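Local coordinates for protein thymidylate synthase 1 (PDB 1BSP) that probably catalyses the reductive methylation of dUMP to dTMP, with 5,10-methylenetetrahydrofolate as methyl donor and reductant, as a homodimer, at residues Gln2-Tyr7 with Ile56-Lys61; Lys231-Arg236 with Leu272-Ala277; Pro242-Asn247 with Phe261-Tyr266. All blocks are in the same frame, centred on the assembly; numbering follows the deposited sequence.

How the interactions relate
Interaction 1 is the middle member of the set and touches both others, whereas interactions 2 and 3 have their nearest atoms about 9 Å apart. With interaction 2, whose centre is about 13 Å from its own, the evidence is polar: Thr59 O lies 2.6 Å from Arg236 NH1, and Thr59 OG1 lies 3.0 Å from Gln233 NE2, both probable hydrogen bonds. With interaction 3, at about 16 Å between centres, Leu57 O lies 3.0 Å from Tyr266 OH, again a probable hydrogen bond. Interaction 2 includes Ala277 of the predicted folate site; Tyr7 and Phe274 each come within about 7 Å of Asp183 between side chains. Interaction 3 lies away from these sites.

Interaction 1: residues Gln2-Tyr7 with Ile56-Lys61; sequences QFDKQY and ILTTKK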
loop_
_atom_site.group_PDB
_atom_site.type_symbol
_atom_site.label_atom_id
_atom_site.label_comp_id
_atom_site.label_asym_id
_atom_site.label_seq_id
_atom_site.Cartn_x
_atom_site.Cartn_y
_atom_site.Cartn_z
ATOM N N GLN B 2 -17.853 -2.706 -13.970
ATOM C CA GLN B 2 -18.253 -4.107 -13.913
ATOM C C GLN B 2 -17.158 -4.959 -13.292
ATOM O O GLN B 2 -16.099 -5.171 -13.877
ATOM C CB GLN B 2 -18.674 -4.659 -15.287
ATOM C CG GLN B 2 -19.187 -6.110 -15.268
ATOM C CD GLN B 2 -20.143 -6.400 -14.116
ATOM O OE1 GLN B 2 -19.726 -6.907 -13.078
ATOM N NE2 GLN B 2 -21.420 -6.102 -14.298
ATOM N N PHE B 3 -17.437 -5.423 -12.082
ATOM C CA PHE B 3 -16.546 -6.276 -11.323
ATOM C C PHE B 3 -16.236 -7.538 -12.137
ATOM O O PHE B 3 -15.071 -7.893 -12.306
ATOM C CB PHE B 3 -17.238 -6.652 -10.015
ATOM C CG PHE B 3 -16.388 -7.447 -9.079
ATOM C CD1 PHE B 3 -16.377 -8.832 -9.140
ATOM C CD2 PHE B 3 -15.595 -6.815 -8.140
ATOM C CE1 PHE B 3 -15.585 -9.570 -8.281
ATOM C CE2 PHE B 3 -14.802 -7.550 -7.278
ATOM C CZ PHE B 3 -14.794 -8.927 -7.348
ATOM N N ASP B 4 -17.275 -8.175 -12.680
ATOM C CA ASP B 4 -17.134 -9.398 -13.474
ATOM C C ASP B 4 -16.076 -9.348 -14.568
ATOM O O ASP B 4 -15.306 -10.294 -14.717
ATOM C CB ASP B 4 -18.463 -9.805 -14.112
ATOM C CG ASP B 4 -19.524 -10.154 -13.099
ATOM O OD1 ASP B 4 -19.200 -10.725 -12.039
ATOM O OD2 ASP B 4 -20.701 -9.868 -13.378
ATOM N N LYS B 5 -16.053 -8.265 -15.338
ATOM C CA LYS B 5 -15.086 -8.109 -16.423
ATOM C C LYS B 5 -13.643 -8.030 -15.901
ATOM O O LYS B 5 -12.757 -8.739 -16.388
ATOM C CB LYS B 5 -15.384 -6.844 -17.236
ATOM C CG LYS B 5 -16.828 -6.672 -17.697
ATOM C CD LYS B 5 -17.219 -7.616 -18.819
ATOM C CE LYS B 5 -18.617 -7.292 -19.342
ATOM N NZ LYS B 5 -19.099 -8.291 -20.336
ATOM N N GLN B 6 -13.418 -7.160 -14.916
ATOM C CA GLN B 6 -12.092 -6.972 -14.336
ATOM C C GLN B 6 -11.595 -8.206 -13.594
ATOM O O GLN B 6 -10.412 -8.540 -13.650
ATOM C CB GLN B 6 -12.092 -5.770 -13.399
ATOM C CG GLN B 6 -12.163 -4.454 -14.123
ATOM C CD GLN B 6 -12.095 -3.297 -13.174
ATOM O OE1 GLN B 6 -11.155 -3.180 -12.404
ATOM N NE2 GLN B 6 -13.114 -2.450 -13.194
ATOM N N TYR B 7 -12.506 -8.851 -12.875
ATOM C CA TYR B 7 -12.214 -10.069 -12.128
ATOM C C TYR B 7 -11.734 -11.151 -13.108
ATOM O O TYR B 7 -10.667 -11.740 -12.931
ATOM C CB TYR B 7 -13.492 -10.544 -11.423
ATOM C CG TYR B 7 -13.354 -11.813 -10.605
ATOM C CD1 TYR B 7 -12.866 -11.777 -9.295
ATOM C CD2 TYR B 7 -13.738 -13.051 -11.130
ATOM C CE1 TYR B 7 -12.767 -12.933 -8.534
ATOM C CE2 TYR B 7 -13.635 -14.215 -10.379
ATOM C CZ TYR B 7 -13.154 -14.148 -9.083
ATOM O OH TYR B 7 -13.073 -15.297 -8.335
ATOM N N ILE B 56 -19.774 -5.904 -7.672
ATOM C CA ILE B 56 -20.125 -7.182 -7.080
ATOM C C ILE B 56 -20.134 -8.226 -8.178
ATOM O O ILE B 56 -20.334 -7.900 -9.355
ATOM C CB ILE B 56 -21.478 -7.111 -6.319
ATOM C CG1 ILE B 56 -21.604 -8.296 -5.359
ATOM C CG2 ILE B 56 -22.654 -7.061 -7.291
ATOM C CD1 ILE B 56 -22.732 -8.152 -4.366
ATOM N N LEU B 57 -19.805 -9.456 -7.799
ATOM C CA LEU B 57 -19.740 -10.575 -8.729
ATOM C C LEU B 57 -21.144 -11.118 -8.989
ATOM O O LEU B 57 -21.961 -11.221 -8.070
ATOM C CB LEU B 57 -18.837 -11.670 -8.136
ATOM C CG LEU B 57 -18.149 -12.722 -9.020
ATOM C CD1 LEU B 57 -17.184 -12.061 -9.993
ATOM C CD2 LEU B 57 -17.394 -13.693 -8.141
ATOM N N THR B 58 -21.434 -11.423 -10.247
ATOM C CA THR B 58 -22.736 -11.967 -10.603
ATOM C C THR B 58 -22.636 -13.402 -11.120
ATOM O O THR B 58 -23.629 -14.122 -11.107
ATOM C CB THR B 58 -23.458 -11.098 -11.653
ATOM O OG1 THR B 58 -22.775 -11.190 -12.914
ATOM C CG2 THR B 58 -23.518 -9.627 -11.192
ATOM N N THR B 59 -21.440 -13.823 -11.540
ATOM C CA THR B 59 -21.222 -15.181 -12.053
ATOM C C THR B 59 -21.395 -16.250 -10.973
ATOM O O THR B 59 -21.428 -17.434 -11.261
ATOM C CB THR B 59 -19.843 -15.322 -12.686
ATOM O OG1 THR B 59 -18.857 -14.833 -11.769
ATOM C CG2 THR B 59 -19.768 -14.551 -14.016
ATOM N N LYS B 60 -21.472 -15.820 -9.724
ATOM C CA LYS B 60 -21.696 -16.715 -8.606
ATOM C C LYS B 60 -22.210 -15.773 -7.534
ATOM O O LYS B 60 -22.158 -14.558 -7.720
ATOM C CB LYS B 60 -20.396 -17.397 -8.179
ATOM C CG LYS B 60 -19.482 -16.586 -7.273
ATOM C CD LYS B 60 -18.467 -17.503 -6.624
ATOM C CE LYS B 60 -17.732 -16.840 -5.472
ATOM N NZ LYS B 60 -16.625 -17.721 -4.985
ATOM N N LYS B 61 -22.725 -16.301 -6.434
ATOM C CA LYS B 61 -23.234 -15.437 -5.380
ATOM C C LYS B 61 -22.144 -14.985 -4.415
ATOM O O LYS B 61 -21.226 -15.748 -4.102
ATOM C CB LYS B 61 -24.349 -16.134 -4.592
ATOM C CG LYS B 61 -25.006 -15.231 -3.549
ATOM C CD LYS B 61 -26.222 -15.868 -2.896
ATOM C CE LYS B 61 -27.022 -14.818 -2.124
ATOM N NZ LYS B 61 -28.308 -15.341 -1.564
HETATM O O HOH W 1 -21.603 -6.651 -11.399
HETATM O O HOH W 2 -15.592 -17.139 -7.681
#
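Asp4, in the first turn of helix 3-17, grips Thr58 in the loop 56-61 through both carboxylate oxygens, joining the N-terminal helix of the thymidylate synthase fold to the loop that precedes helix 64-76. Among the polar contacts, Thr58 N donates over 2.9 Å, with an N-H...O angle of 166°, to Asp4 OD1, which accepts on its syn lone pair. Thr58 OG1 donates to Asp4 OD2, also from the syn side but 29° out of the carboxylate plane. Two bonds from one residue should restrain the rotation of the carboxylate. The same hydroxyl is also hydrogen-bonded to Phe239 N. Gln2 occupies the N-cap position: its OE1 accepts from Asp4 N at 2.8 Å, on a lone pair in the carbonyl plane. The bend of the Gln2 chain at chi2 (44°) folds the amide back over the helix start. Water 1 lies 2.7 Å from Ile56 O and also close to Gln2 OE1, between the cap and the loop.

The apolar part centres on one methyl, Leu57 CD1. At the edge of the Phe3 ring, near its plane, Leu57 CD1 lies 3.4 Å from Phe3 CE1. Leu57 CD1 also makes a CH-pi contact over a face of Tyr7, 4.0 Å from the centroid of the Tyr7 ring. Helix 188-205 also packs on Phe3, Tyr7 and Leu57, in keeping with the burial of all three. Tyr7 OH is hydrogen-bonded to Met184 O, and Lys60 NZ to Ala185 O; water 2 donates to Tyr7 OH and accepts a weak bond from Lys60 NZ at 2.9 Å.

Interaction 2: residues Lys231-Arg236 with Leu272-Ala277; sequences KIQMER and LLFEVA
The C-terminal tail of thymidylate synthase passes the end of helix 227-234 here, and Leu272 carries most of the contact, set between Gln233 and Arg236. No hydrogen bond joins the two segments; the contact is van der Waals packing of a leucine on aliphatic and flat polar groups. Leu272 CD1 lies 3.3 Å from Gln233 CB, while Leu272 CD2 meets both Ile232 CG2, at 4.0 Å, and Arg236 NH2, at 3.4 Å. Leu272 CG sits 3.2 Å above the plane of the Arg236 guanidinium, displaced toward its rim. Because the Arg236 chain is extended from CG to NE (chi2 -173°, chi3 176°), its flat end is carried to the leucine. This is contact over a face, with NH1 directed elsewhere, to Asp270 O and probably Thr59 O. The Gln233 chain is extended beyond CG, its NE2 probably bonded to Thr59 OG1; Gln233 OE1 comes 4.0 Å from Phe274 CZ, with amide and ring planes 41° apart. Phe274 also meets His226 edge-to-face. Farther along, Ala277 belongs to the predicted methylenetetrahydrofolate site, and the arrangement fits the C-terminal segment of thymidylate synthases, which runs on to the folate pocket.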
loop_
_atom_site.group_PDB
_atom_site.type_symbol
_atom_site.label_atom_id
_atom_site.label_comp_id
_atom_site.label_asym_id
_atom_site.label_seq_id
_atom_site.Cartn_x
_atom_site.Cartn_y
_atom_site.Cartn_z
ATOM N N LYS B 231 -12.500 -21.653 -14.397
ATOM C CA LYS B 231 -12.610 -21.768 -15.843
ATOM C C LYS B 231 -14.088 -21.747 -16.218
ATOM O O LYS B 231 -14.495 -21.046 -17.151
ATOM C CB LYS B 231 -11.966 -23.080 -16.308
ATOM C CG LYS B 231 -10.494 -22.977 -16.660
ATOM C CD LYS B 231 -10.346 -22.246 -17.977
ATOM C CE LYS B 231 -8.913 -22.198 -18.474
ATOM N NZ LYS B 231 -8.890 -21.621 -19.856
ATOM N N ILE B 232 -14.883 -22.510 -15.471
ATOM C CA ILE B 232 -16.326 -22.614 -15.675
ATOM C C ILE B 232 -16.979 -21.240 -15.502
ATOM O O ILE B 232 -17.641 -20.727 -16.408
ATOM C CB ILE B 232 -16.946 -23.601 -14.648
ATOM C CG1 ILE B 232 -16.491 -25.027 -14.944
ATOM C CG2 ILE B 232 -18.465 -23.510 -14.651
ATOM C CD1 ILE B 232 -16.976 -26.037 -13.917
ATOM N N GLN B 233 -16.761 -20.659 -14.329
ATOM C CA GLN B 233 -17.281 -19.355 -13.952
ATOM C C GLN B 233 -16.995 -18.278 -14.998
ATOM O O GLN B 233 -17.837 -17.430 -15.265
ATOM C CB GLN B 233 -16.688 -18.970 -12.595
ATOM C CG GLN B 233 -17.074 -17.623 -12.056
ATOM C CD GLN B 233 -16.525 -17.395 -10.662
ATOM O OE1 GLN B 233 -15.578 -18.056 -10.239
ATOM N NE2 GLN B 233 -17.113 -16.454 -9.942
ATOM N N MET B 234 -15.824 -18.323 -15.618
ATOM C CA MET B 234 -15.495 -17.327 -16.622
ATOM C C MET B 234 -16.427 -17.414 -17.826
ATOM O O MET B 234 -16.814 -16.393 -18.386
ATOM C CB MET B 234 -14.042 -17.465 -17.067
ATOM C CG MET B 234 -13.030 -16.917 -16.077
ATOM S SD MET B 234 -11.369 -16.829 -16.774
ATOM C CE MET B 234 -11.599 -15.523 -17.995
ATOM N N GLU B 235 -16.809 -18.631 -18.196
ATOM C CA GLU B 235 -17.694 -18.857 -19.337
ATOM C C GLU B 235 -19.170 -18.577 -19.025
ATOM O O GLU B 235 -20.025 -18.677 -19.912
ATOM C CB GLU B 235 -17.535 -20.295 -19.846
ATOM C CG GLU B 235 -16.566 -20.454 -21.022
ATOM C CD GLU B 235 -17.273 -20.732 -22.350
ATOM O OE1 GLU B 235 -18.499 -20.495 -22.453
ATOM O OE2 GLU B 235 -16.601 -21.195 -23.299
ATOM N N ARG B 236 -19.466 -18.229 -17.775
ATOM C CA ARG B 236 -20.840 -17.953 -17.361
ATOM C C ARG B 236 -21.429 -16.638 -17.854
ATOM O O ARG B 236 -20.713 -15.729 -18.263
ATOM C CB ARG B 236 -20.979 -18.028 -15.842
ATOM C CG ARG B 236 -21.120 -19.430 -15.320
ATOM C CD ARG B 236 -21.430 -19.399 -13.849
ATOM N NE ARG B 236 -21.672 -20.731 -13.305
ATOM C CZ ARG B 236 -21.957 -20.966 -12.029
ATOM N NH1 ARG B 236 -22.037 -19.958 -11.176
ATOM N NH2 ARG B 236 -22.164 -22.202 -11.603
ATOM N N LEU B 272 -21.079 -22.691 -7.236
ATOM C CA LEU B 272 -19.794 -23.257 -7.657
ATOM C C LEU B 272 -19.082 -23.593 -6.352
ATOM O O LEU B 272 -18.995 -22.736 -5.473
ATOM C CB LEU B 272 -18.960 -22.221 -8.406
ATOM C CG LEU B 272 -19.232 -21.889 -9.870
ATOM C CD1 LEU B 272 -18.288 -20.793 -10.308
ATOM C CD2 LEU B 272 -19.030 -23.118 -10.731
ATOM N N LEU B 273 -18.589 -24.820 -6.202
ATOM C CA LEU B 273 -17.905 -25.207 -4.964
ATOM C C LEU B 273 -16.393 -24.990 -5.036
ATOM O O LEU B 273 -15.790 -25.135 -6.098
ATOM C CB LEU B 273 -18.218 -26.664 -4.611
ATOM C CG LEU B 273 -19.702 -27.012 -4.447
ATOM C CD1 LEU B 273 -19.866 -28.511 -4.349
ATOM C CD2 LEU B 273 -20.286 -26.336 -3.218
ATOM N N PHE B 274 -15.793 -24.604 -3.912
ATOM C CA PHE B 274 -14.350 -24.362 -3.838
ATOM C C PHE B 274 -13.800 -24.896 -2.533
ATOM O O PHE B 274 -14.191 -24.437 -1.464
ATOM C CB PHE B 274 -14.033 -22.862 -3.914
ATOM C CG PHE B 274 -14.328 -22.251 -5.238
ATOM C CD1 PHE B 274 -13.431 -22.379 -6.288
ATOM C CD2 PHE B 274 -15.503 -21.544 -5.442
ATOM C CE1 PHE B 274 -13.694 -21.812 -7.527
ATOM C CE2 PHE B 274 -15.781 -20.969 -6.684
ATOM C CZ PHE B 274 -14.870 -21.104 -7.727
ATOM N N GLU B 275 -12.868 -25.837 -2.631
ATOM C CA GLU B 275 -12.243 -26.432 -1.457
ATOM C C GLU B 275 -11.555 -25.385 -0.600
ATOM O O GLU B 275 -10.867 -24.490 -1.114
ATOM C CB GLU B 275 -11.206 -27.476 -1.867
ATOM C CG GLU B 275 -11.637 -28.909 -1.660
ATOM C CD GLU B 275 -10.484 -29.872 -1.828
ATOM O OE1 GLU B 275 -9.716 -30.034 -0.857
ATOM O OE2 GLU B 275 -10.340 -30.453 -2.928
ATOM N N VAL B 276 -11.695 -25.541 0.710
ATOM C CA VAL B 276 -11.097 -24.615 1.657
ATOM C C VAL B 276 -9.659 -24.973 2.005
ATOM O O VAL B 276 -9.353 -26.129 2.297
ATOM C CB VAL B 276 -11.926 -24.532 2.955
ATOM C CG1 VAL B 276 -11.317 -23.517 3.914
ATOM C CG2 VAL B 276 -13.350 -24.142 2.629
ATOM N N ALA B 277 -8.782 -23.971 1.935
ATOM C CA ALA B 277 -7.367 -24.124 2.269
ATOM C C ALA B 277 -7.221 -23.690 3.726
ATOM O O ALA B 277 -7.915 -22.772 4.171
ATOM C CB ALA B 277 -6.513 -23.252 1.365
#

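Interaction 3: residues Pro242-Asn247 with Phe261-Tyr266; sequences PELWIN and FKLINY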
loop_
_atom_site.group_PDB
_atom_site.type_symbol
_atom_site.label_atom_id
_atom_site.label_comp_id
_atom_site.label_asym_id
_atom_site.label_seq_id
_atom_site.Cartn_x
_atom_site.Cartn_y
_atom_site.Cartn_z
ATOM N N PRO B 242 -26.515 -4.934 -9.650
ATOM C CA PRO B 242 -27.675 -4.625 -8.814
ATOM C C PRO B 242 -27.574 -3.223 -8.217
ATOM O O PRO B 242 -26.596 -2.501 -8.437
ATOM C CB PRO B 242 -27.594 -5.694 -7.729
ATOM C CG PRO B 242 -26.112 -5.826 -7.537
ATOM C CD PRO B 242 -25.617 -5.880 -8.964
ATOM N N GLU B 243 -28.578 -2.850 -7.439
ATOM C CA GLU B 243 -28.597 -1.546 -6.814
ATOM C C GLU B 243 -28.482 -1.745 -5.313
ATOM O O GLU B 243 -29.095 -2.653 -4.755
ATOM C CB GLU B 243 -29.893 -0.813 -7.165
ATOM C CG GLU B 243 -29.843 0.682 -6.892
ATOM C CD GLU B 243 -31.069 1.428 -7.399
ATOM O OE1 GLU B 243 -31.519 1.153 -8.538
ATOM O OE2 GLU B 243 -31.573 2.303 -6.658
ATOM N N LEU B 244 -27.640 -0.946 -4.673
ATOM C CA LEU B 244 -27.464 -1.041 -3.235
ATOM C C LEU B 244 -28.208 0.126 -2.620
ATOM O O LEU B 244 -28.014 1.270 -3.030
ATOM C CB LEU B 244 -25.983 -0.957 -2.865
ATOM C CG LEU B 244 -25.659 -0.890 -1.371
ATOM C CD1 LEU B 244 -26.086 -2.166 -0.685
ATOM C CD2 LEU B 244 -24.183 -0.661 -1.172
ATOM N N TRP B 245 -29.083 -0.167 -1.668
ATOM C CA TRP B 245 -29.845 0.868 -0.993
ATOM C C TRP B 245 -29.331 1.024 0.425
ATOM O O TRP B 245 -29.195 0.040 1.154
ATOM C CB TRP B 245 -31.331 0.489 -0.956
ATOM C CG TRP B 245 -32.162 1.360 -0.048
ATOM C CD1 TRP B 245 -32.791 2.522 -0.383
ATOM C CD2 TRP B 245 -32.438 1.143 1.345
ATOM N NE1 TRP B 245 -33.436 3.042 0.712
ATOM C CE2 TRP B 245 -33.237 2.215 1.783
ATOM C CE3 TRP B 245 -32.082 0.143 2.261
ATOM C CZ2 TRP B 245 -33.691 2.322 3.099
ATOM C CZ3 TRP B 245 -32.535 0.249 3.577
ATOM C CH2 TRP B 245 -33.330 1.331 3.979
ATOM N N ILE B 246 -28.994 2.248 0.805
ATOM C CA ILE B 246 -28.544 2.493 2.167
ATOM C C ILE B 246 -29.518 3.527 2.708
ATOM O O ILE B 246 -29.879 4.461 1.996
ATOM C CB ILE B 246 -27.079 3.044 2.264
ATOM C CG1 ILE B 246 -26.064 2.052 1.674
ATOM C CG2 ILE B 246 -26.702 3.280 3.735
ATOM C CD1 ILE B 246 -25.877 2.145 0.173
ATOM N N ASN B 247 -29.999 3.306 3.930
ATOM C CA ASN B 247 -30.934 4.212 4.591
ATOM C C ASN B 247 -30.429 5.649 4.450
ATOM O O ASN B 247 -29.418 6.024 5.057
ATOM C CB ASN B 247 -31.077 3.835 6.072
ATOM C CG ASN B 247 -32.105 4.690 6.804
ATOM O OD1 ASN B 247 -32.696 5.609 6.229
ATOM N ND2 ASN B 247 -32.308 4.400 8.086
ATOM N N PHE B 261 -29.093 -1.719 5.088
ATOM C CA PHE B 261 -28.505 -2.162 3.833
ATOM C C PHE B 261 -29.396 -3.169 3.133
ATOM O O PHE B 261 -29.877 -4.131 3.743
ATOM C CB PHE B 261 -27.124 -2.774 4.099
ATOM C CG PHE B 261 -26.161 -1.821 4.737
ATOM C CD1 PHE B 261 -25.509 -0.862 3.976
ATOM C CD2 PHE B 261 -25.920 -1.869 6.113
ATOM C CE1 PHE B 261 -24.629 0.040 4.568
ATOM C CE2 PHE B 261 -25.041 -0.973 6.718
ATOM C CZ PHE B 261 -24.395 -0.018 5.949
ATOM N N LYS B 262 -29.592 -2.970 1.837
ATOM C CA LYS B 262 -30.444 -3.866 1.086
ATOM C C LYS B 262 -30.079 -3.860 -0.383
ATOM O O LYS B 262 -30.043 -2.810 -1.021
ATOM C CB LYS B 262 -31.906 -3.450 1.273
ATOM C CG LYS B 262 -32.917 -4.419 0.705
ATOM C CD LYS B 262 -34.329 -3.968 1.028
ATOM C CE LYS B 262 -35.357 -4.978 0.533
ATOM N NZ LYS B 262 -36.745 -4.543 0.875
ATOM N N LEU B 263 -29.707 -5.024 -0.897
ATOM C CA LEU B 263 -29.372 -5.137 -2.304
ATOM C C LEU B 263 -30.665 -5.433 -3.048
ATOM O O LEU B 263 -31.441 -6.301 -2.647
ATOM C CB LEU B 263 -28.344 -6.248 -2.547
ATOM C CG LEU B 263 -26.872 -5.897 -2.343
ATOM C CD1 LEU B 263 -26.028 -7.113 -2.649
ATOM C CD2 LEU B 263 -26.476 -4.758 -3.258
ATOM N N ILE B 264 -30.903 -4.680 -4.111
ATOM C CA ILE B 264 -32.100 -4.827 -4.923
ATOM C C ILE B 264 -31.757 -5.379 -6.301
ATOM O O ILE B 264 -30.840 -4.887 -6.963
ATOM C CB ILE B 264 -32.842 -3.457 -5.082
ATOM C CG1 ILE B 264 -33.619 -3.113 -3.808
ATOM C CG2 ILE B 264 -33.776 -3.474 -6.294
ATOM C CD1 ILE B 264 -32.780 -2.548 -2.697
ATOM N N ASN B 265 -32.497 -6.408 -6.714
ATOM C CA ASN B 265 -32.323 -7.050 -8.017
ATOM C C ASN B 265 -30.950 -7.691 -8.183
ATOM O O ASN B 265 -30.266 -7.482 -9.193
ATOM C CB ASN B 265 -32.583 -6.041 -9.148
ATOM C CG ASN B 265 -33.073 -6.704 -10.434
ATOM O OD1 ASN B 265 -33.049 -7.928 -10.568
ATOM N ND2 ASN B 265 -33.559 -5.891 -11.366
ATOM N N TYR B 266 -30.534 -8.451 -7.175
ATOM C CA TYR B 266 -29.249 -9.131 -7.233
ATOM C C TYR B 266 -29.415 -10.511 -7.882
ATOM O O TYR B 266 -29.805 -11.478 -7.220
ATOM C CB TYR B 266 -28.635 -9.249 -5.834
ATOM C CG TYR B 266 -27.283 -9.938 -5.809
ATOM C CD1 TYR B 266 -26.456 -9.961 -6.941
ATOM C CD2 TYR B 266 -26.847 -10.599 -4.665
ATOM C CE1 TYR B 266 -25.242 -10.629 -6.925
ATOM C CE2 TYR B 266 -25.640 -11.269 -4.639
ATOM C CZ TYR B 266 -24.843 -11.281 -5.768
ATOM O OH TYR B 266 -23.643 -11.941 -5.726
#
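Trp245 and Lys262 form one of the two hydrogen-bonded pairs of a two-stranded antiparallel sheet, with Trp245 N donating to Lys262 O at 2.9 Å and Lys262 N returning a bond to Trp245 O. The second such pair is Glu243 with Ile264, where Ile264 N to Glu243 O measures 2.8 Å and both N-H...O angles are close to straight, 177° and 176°. The strand axes run at 156° to each other.

Beyond the backbone, Trp245 CE3 rests 3.7 Å from Lys262 CB, and Trp245 CB meets Ile264 CD1 at 3.8 Å. On the other face, the Leu244 and Leu263 side chains cross obliquely, with Leu244 CD1 3.7 Å from Leu263 CD2, while Ile246 CG1 approaches Phe261 CD1 at 3.8 Å. Just before strand 243-246, Pro242 CB lies 3.4 Å from Ile264 O and packs beside Tyr266 CB.

Further out, helices 188-205 and 64-76 cover the face of Leu244, Ile246, Phe261 and Leu263. Tyr266 OH bonds to Val62 N and probably Leu57 O, and Asn247 ND2 to Asp260 OD1. The opposite face is exposed and mixes Glu243 and Lys262 with Trp245 and Ile264, and main-chain bonds supply the polar pairing between the strands.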